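Local coordinates for putative TetR-family transcriptional regulator (Bordetella parapertussis 12822, PDB 3CCY), which probably binds cis-regulatory DNA through a predicted helix-turn-helix motif and acts as a dimeric transcription repressor of the TetR family, at residues Phe91-Ala103 against Phe163-Ala176. Residues are numbered along the deposited sequence; the frame is centred on the assembly and turned at random.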
loop_
_atom_site.group_PDB
_atom_site.type_symbol
_atom_site.label_atom_id
_atom_site.label_comp_id
_atom_site.label_asym_id
_atom_site.label_seq_id
_atom_site.Cartn_x
_atom_site.Cartn_y
_atom_site.Cartn_z
ATOM N N PHE A 91 -7.278 18.899 9.973
ATOM C CA PHE A 91 -7.173 17.501 9.597
ATOM C C PHE A 91 -7.613 17.306 8.143
ATOM O O PHE A 91 -6.887 16.690 7.357
ATOM C CB PHE A 91 -7.956 16.550 10.528
ATOM C CG PHE A 91 -7.859 15.085 10.125
ATOM C CD1 PHE A 91 -6.644 14.394 10.191
ATOM C CD2 PHE A 91 -8.980 14.392 9.674
ATOM C CE1 PHE A 91 -6.565 13.044 9.793
ATOM C CE2 PHE A 91 -8.918 13.067 9.269
ATOM C CZ PHE A 91 -7.696 12.374 9.322
ATOM N N LEU A 92 -8.788 17.834 7.795
ATOM C CA LEU A 92 -9.314 17.715 6.417
ATOM C C LEU A 92 -8.344 18.401 5.414
ATOM O O LEU A 92 -8.108 17.870 4.341
ATOM C CB LEU A 92 -10.727 18.349 6.306
ATOM C CG LEU A 92 -11.284 18.446 4.879
ATOM C CD1 LEU A 92 -11.382 17.072 4.230
ATOM C CD2 LEU A 92 -12.635 19.219 4.791
ATOM N N GLN A 93 -7.781 19.553 5.792
ATOM C CA GLN A 93 -6.804 20.228 4.936
ATOM C C GLN A 93 -5.519 19.408 4.715
ATOM O O GLN A 93 -4.946 19.394 3.619
ATOM C CB GLN A 93 -6.510 21.654 5.433
ATOM C CG GLN A 93 -7.627 22.657 5.131
ATOM C CD GLN A 93 -7.388 24.041 5.744
ATOM O OE1 GLN A 93 -8.026 25.030 5.339
ATOM N NE2 GLN A 93 -6.471 24.130 6.702
ATOM N N ILE A 94 -5.057 18.718 5.753
ATOM C CA ILE A 94 -3.931 17.821 5.598
ATOM C C ILE A 94 -4.246 16.694 4.613
ATOM O O ILE A 94 -3.437 16.375 3.750
ATOM C CB ILE A 94 -3.500 17.178 6.972
ATOM C CG1 ILE A 94 -2.860 18.224 7.869
ATOM C CG2 ILE A 94 -2.615 15.903 6.733
ATOM C CD1 ILE A 94 -2.728 17.736 9.341
ATOM N N VAL A 95 -5.418 16.080 4.720
ATOM C CA VAL A 95 -5.719 14.981 3.798
ATOM C C VAL A 95 -5.824 15.510 2.326
ATOM O O VAL A 95 -5.369 14.869 1.398
ATOM C CB VAL A 95 -7.027 14.246 4.200
ATOM C CG1 VAL A 95 -7.351 13.078 3.201
ATOM C CG2 VAL A 95 -6.899 13.731 5.651
ATOM N N LYS A 96 -6.440 16.671 2.157
ATOM C CA LYS A 96 -6.600 17.300 0.830
ATOM C C LYS A 96 -5.214 17.604 0.269
ATOM O O LYS A 96 -4.978 17.421 -0.918
ATOM C CB LYS A 96 -7.361 18.604 0.959
ATOM C CG LYS A 96 -8.857 18.460 1.077
ATOM C CD LYS A 96 -9.567 19.842 1.024
ATOM C CE LYS A 96 -11.087 19.528 1.079
ATOM N NZ LYS A 96 -11.898 20.701 0.900
ATOM N N LEU A 97 -4.295 18.041 1.130
ATOM C CA LEU A 97 -2.901 18.287 0.688
ATOM C C LEU A 97 -2.234 17.015 0.141
ATOM O O LEU A 97 -1.615 17.042 -0.939
ATOM C CB LEU A 97 -2.054 18.881 1.821
ATOM C CG LEU A 97 -0.542 18.913 1.653
ATOM C CD1 LEU A 97 -0.219 19.955 0.583
ATOM C CD2 LEU A 97 0.159 19.251 2.988
ATOM N N PHE A 98 -2.351 15.914 0.888
ATOM C CA PHE A 98 -1.692 14.669 0.458
ATOM C C PHE A 98 -2.224 14.207 -0.885
ATOM O O PHE A 98 -1.452 13.794 -1.770
ATOM C CB PHE A 98 -1.744 13.561 1.545
ATOM C CG PHE A 98 -0.978 13.906 2.816
ATOM C CD1 PHE A 98 -0.204 15.049 2.894
ATOM C CD2 PHE A 98 -1.003 13.077 3.913
ATOM C CE1 PHE A 98 0.501 15.359 4.053
ATOM C CE2 PHE A 98 -0.285 13.388 5.085
ATOM C CZ PHE A 98 0.462 14.511 5.146
ATOM N N LEU A 99 -3.533 14.315 -1.077
ATOM C CA LEU A 99 -4.133 13.892 -2.332
ATOM C C LEU A 99 -3.876 14.861 -3.463
ATOM O O LEU A 99 -3.810 14.461 -4.621
ATOM C CB LEU A 99 -5.632 13.570 -2.160
ATOM C CG LEU A 99 -5.880 12.330 -1.290
ATOM C CD1 LEU A 99 -7.358 12.068 -1.201
ATOM C CD2 LEU A 99 -5.164 11.065 -1.824
ATOM N N GLU A 100 -3.698 16.140 -3.136
ATOM C CA GLU A 100 -3.292 17.117 -4.121
ATOM C C GLU A 100 -1.887 16.772 -4.684
ATOM O O GLU A 100 -1.652 16.818 -5.908
ATOM C CB GLU A 100 -3.338 18.523 -3.508
ATOM C CG GLU A 100 -2.814 19.632 -4.407
ATOM C CD GLU A 100 -2.118 20.745 -3.633
ATOM O OE1 GLU A 100 -2.652 21.245 -2.601
ATOM O OE2 GLU A 100 -1.026 21.143 -4.070
ATOM N N ILE A 101 -0.970 16.448 -3.775
ATOM C CA ILE A 101 0.390 16.061 -4.123
ATOM C C ILE A 101 0.437 14.783 -5.003
ATOM O O ILE A 101 1.231 14.696 -5.952
ATOM C CB ILE A 101 1.276 16.074 -2.862
ATOM C CG1 ILE A 101 1.386 17.537 -2.379
ATOM C CG2 ILE A 101 2.652 15.459 -3.132
ATOM C CD1 ILE A 101 2.164 17.744 -1.092
ATOM N N TYR A 102 -0.485 13.848 -4.763
ATOM C CA TYR A 102 -0.756 12.740 -5.716
ATOM C C TYR A 102 -1.243 13.177 -7.128
ATOM O O TYR A 102 -0.705 12.754 -8.170
ATOM C CB TYR A 102 -1.764 11.793 -5.080
ATOM C CG TYR A 102 -2.094 10.598 -5.940
ATOM C CD1 TYR A 102 -1.239 9.477 -5.975
ATOM C CD2 TYR A 102 -3.266 10.577 -6.704
ATOM C CE1 TYR A 102 -1.533 8.372 -6.760
ATOM C CE2 TYR A 102 -3.573 9.471 -7.484
ATOM C CZ TYR A 102 -2.702 8.375 -7.512
ATOM O OH TYR A 102 -3.006 7.308 -8.292
ATOM N N ALA A 103 -2.261 14.028 -7.164
ATOM C CA ALA A 103 -2.749 14.612 -8.398
ATOM C C ALA A 103 -1.645 15.334 -9.199
ATOM O O ALA A 103 -1.646 15.320 -10.440
ATOM C CB ALA A 103 -3.904 15.590 -8.089
ATOM N N PHE A 163 -5.407 4.860 9.025
ATOM C CA PHE A 163 -5.652 6.011 8.210
ATOM C C PHE A 163 -4.673 6.149 7.022
ATOM O O PHE A 163 -5.135 6.341 5.902
ATOM C CB PHE A 163 -5.652 7.293 9.022
ATOM C CG PHE A 163 -5.659 8.493 8.138
ATOM C CD1 PHE A 163 -6.847 8.890 7.521
ATOM C CD2 PHE A 163 -4.471 9.129 7.800
ATOM C CE1 PHE A 163 -6.857 9.954 6.624
ATOM C CE2 PHE A 163 -4.487 10.180 6.887
ATOM C CZ PHE A 163 -5.681 10.575 6.320
ATOM N N PHE A 164 -3.358 6.161 7.287
ATOM C CA PHE A 164 -2.357 6.203 6.191
ATOM C C PHE A 164 -2.555 5.187 5.071
ATOM O O PHE A 164 -2.383 5.493 3.899
ATOM C CB PHE A 164 -0.920 6.161 6.710
ATOM C CG PHE A 164 -0.391 7.538 7.032
ATOM C CD1 PHE A 164 -0.195 8.472 6.014
ATOM C CD2 PHE A 164 -0.168 7.926 8.350
ATOM C CE1 PHE A 164 0.269 9.776 6.296
ATOM C CE2 PHE A 164 0.284 9.235 8.638
ATOM C CZ PHE A 164 0.503 10.142 7.615
ATOM N N GLY A 165 -2.874 3.971 5.449
ATOM C CA GLY A 165 -3.273 2.922 4.497
ATOM C C GLY A 165 -4.352 3.350 3.526
ATOM O O GLY A 165 -4.208 3.100 2.327
HETATM N N MSE A 166 -5.446 3.942 4.022
HETATM C CA MSE A 166 -6.501 4.436 3.114
HETATM C C MSE A 166 -5.977 5.345 2.047
HETATM O O MSE A 166 -6.356 5.208 0.880
HETATM C CB MSE A 166 -7.549 5.287 3.837
HETATM C CG MSE A 166 -8.318 4.583 4.859
HETATM SE SE MSE A 166 -9.756 5.846 5.447
HETATM C CE MSE A 166 -9.523 5.692 7.223
ATOM N N ILE A 167 -5.192 6.350 2.464
ATOM C CA ILE A 167 -4.670 7.321 1.490
ATOM C C ILE A 167 -3.433 6.874 0.723
ATOM O O ILE A 167 -3.299 7.230 -0.425
ATOM C CB ILE A 167 -4.413 8.752 2.103
ATOM C CG1 ILE A 167 -3.456 8.746 3.298
ATOM C CG2 ILE A 167 -5.719 9.451 2.446
ATOM C CD1 ILE A 167 -2.924 10.194 3.507
ATOM N N ASN A 168 -2.517 6.130 1.345
ATOM C CA ASN A 168 -1.288 5.673 0.660
ATOM C C ASN A 168 -1.567 4.579 -0.366
ATOM O O ASN A 168 -0.811 4.447 -1.347
ATOM C CB ASN A 168 -0.201 5.184 1.645
ATOM C CG ASN A 168 0.419 6.320 2.444
ATOM O OD1 ASN A 168 0.105 7.474 2.212
ATOM N ND2 ASN A 168 1.298 5.998 3.393
ATOM N N TRP A 169 -2.620 3.778 -0.162
ATOM C CA TRP A 169 -2.986 2.717 -1.120
ATOM C C TRP A 169 -3.583 3.234 -2.423
ATOM O O TRP A 169 -3.700 2.477 -3.387
ATOM C CB TRP A 169 -3.984 1.715 -0.481
ATOM C CG TRP A 169 -4.159 0.411 -1.200
ATOM C CD1 TRP A 169 -5.316 -0.089 -1.766
ATOM C CD2 TRP A 169 -3.149 -0.537 -1.453
ATOM N NE1 TRP A 169 -5.064 -1.308 -2.332
ATOM C CE2 TRP A 169 -3.738 -1.606 -2.149
ATOM C CE3 TRP A 169 -1.785 -0.593 -1.143
ATOM C CZ2 TRP A 169 -3.015 -2.727 -2.549
ATOM C CZ3 TRP A 169 -1.072 -1.726 -1.530
ATOM C CH2 TRP A 169 -1.682 -2.758 -2.234
ATOM N N THR A 170 -3.940 4.514 -2.454
ATOM C CA THR A 170 -4.597 5.132 -3.620
ATOM C C THR A 170 -3.821 4.991 -4.925
ATOM O O THR A 170 -4.401 4.864 -5.989
ATOM C CB THR A 170 -4.965 6.627 -3.379
ATOM O OG1 THR A 170 -3.825 7.357 -2.912
ATOM C CG2 THR A 170 -6.122 6.714 -2.306
ATOM N N TYR A 171 -2.509 4.992 -4.836
ATOM C CA TYR A 171 -1.698 4.860 -6.047
ATOM C C TYR A 171 -2.037 3.581 -6.814
ATOM O O TYR A 171 -1.851 3.516 -8.033
ATOM C CB TYR A 171 -0.200 4.979 -5.735
ATOM C CG TYR A 171 0.471 3.726 -5.225
ATOM C CD1 TYR A 171 1.118 2.849 -6.102
ATOM C CD2 TYR A 171 0.502 3.432 -3.874
ATOM C CE1 TYR A 171 1.729 1.699 -5.638
ATOM C CE2 TYR A 171 1.113 2.261 -3.405
ATOM C CZ TYR A 171 1.721 1.433 -4.279
ATOM O OH TYR A 171 2.312 0.301 -3.785
ATOM N N THR A 172 -2.544 2.568 -6.118
ATOM C CA THR A 172 -2.812 1.287 -6.795
ATOM C C THR A 172 -4.121 1.289 -7.594
ATOM O O THR A 172 -4.340 0.385 -8.406
ATOM C CB THR A 172 -2.871 0.074 -5.816
ATOM O OG1 THR A 172 -4.012 0.202 -4.926
ATOM C CG2 THR A 172 -1.588 -0.010 -4.992
ATOM N N TRP A 173 -5.010 2.242 -7.334
ATOM C CA TRP A 173 -6.378 2.143 -7.900
ATOM C C TRP A 173 -6.958 3.477 -8.377
ATOM O O TRP A 173 -7.801 3.517 -9.299
ATOM C CB TRP A 173 -7.336 1.521 -6.868
ATOM C CG TRP A 173 -7.585 2.347 -5.578
ATOM C CD1 TRP A 173 -6.915 2.242 -4.364
ATOM C CD2 TRP A 173 -8.598 3.341 -5.387
ATOM N NE1 TRP A 173 -7.449 3.138 -3.448
ATOM C CE2 TRP A 173 -8.492 3.806 -4.045
ATOM C CE3 TRP A 173 -9.601 3.891 -6.226
ATOM C CZ2 TRP A 173 -9.322 4.794 -3.538
ATOM C CZ3 TRP A 173 -10.427 4.879 -5.708
ATOM C CH2 TRP A 173 -10.283 5.307 -4.368
ATOM N N TYR A 174 -6.539 4.558 -7.732
ATOM C CA TYR A 174 -7.195 5.869 -7.927
ATOM C C TYR A 174 -6.598 6.681 -9.059
ATOM O O TYR A 174 -5.378 6.830 -9.155
ATOM C CB TYR A 174 -7.170 6.680 -6.633
ATOM C CG TYR A 174 -7.677 8.085 -6.799
ATOM C CD1 TYR A 174 -9.020 8.326 -7.053
ATOM C CD2 TYR A 174 -6.789 9.183 -6.721
ATOM C CE1 TYR A 174 -9.517 9.632 -7.221
ATOM C CE2 TYR A 174 -7.247 10.487 -6.917
ATOM C CZ TYR A 174 -8.618 10.700 -7.153
ATOM O OH TYR A 174 -9.078 11.973 -7.339
ATOM N N LYS A 175 -7.462 7.198 -9.933
ATOM C CA LYS A 175 -7.021 8.078 -11.025
ATOM C C LYS A 175 -7.525 9.509 -10.770
ATOM O O LYS A 175 -8.734 9.755 -10.724
ATOM C CB LYS A 175 -7.483 7.532 -12.374
ATOM C CG LYS A 175 -6.728 6.266 -12.918
ATOM C CD LYS A 175 -6.244 5.230 -11.868
ATOM C CE LYS A 175 -6.022 3.804 -12.486
ATOM N NZ LYS A 175 -5.270 2.817 -11.599
ATOM N N ALA A 176 -6.585 10.433 -10.563
ATOM C CA ALA A 176 -6.899 11.785 -10.172
ATOM C C ALA A 176 -7.661 12.630 -11.230
ATOM O O ALA A 176 -8.190 13.724 -10.891
ATOM C CB ALA A 176 -5.629 12.519 -9.725
#
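In the all-helical C-terminal domain of this TetR-family regulator, helix 87-115 packs beside residues 163-176, on and just past helix 153-168; segments 91-103 and 163-168 run roughly parallel, their axes inclined at 32°. Ile167 sits in the middle: its CD1 meets the edge of the Phe98 ring, 3.5 Å from Phe98 CD2, while its CG2 leans on Val95 CG1. On the Phe163 ring, Phe91 CZ lies over one face, near the rim, and Val95 CG2 comes within 3.4 Å of Phe163 CZ. Phe193 of helix 182-195 makes an edge-to-face pair with Phe163.

Beyond Ile167 a single hydrogen bond joins the two segments. Tyr102, with CG anti to its N (chi1 -178°), reaches across and donates it from OH to Tyr174 O at 2.6 Å. Its ring meets that of Tyr174 rim to rim, Tyr102 CE2 to Tyr174 CD2 3.3 Å, and Tyr174 OH bonds in turn to Val180 O. Within 163-176, Thr170 OG1 (chi1 52°) donates back to Ile167 O at 2.5 Å. Arg106 NE also bonds Tyr102 OH, so two hydrogen bonds fix this buried hydroxyl, and the one to Tyr174 ties the backbone there to helix 87-115.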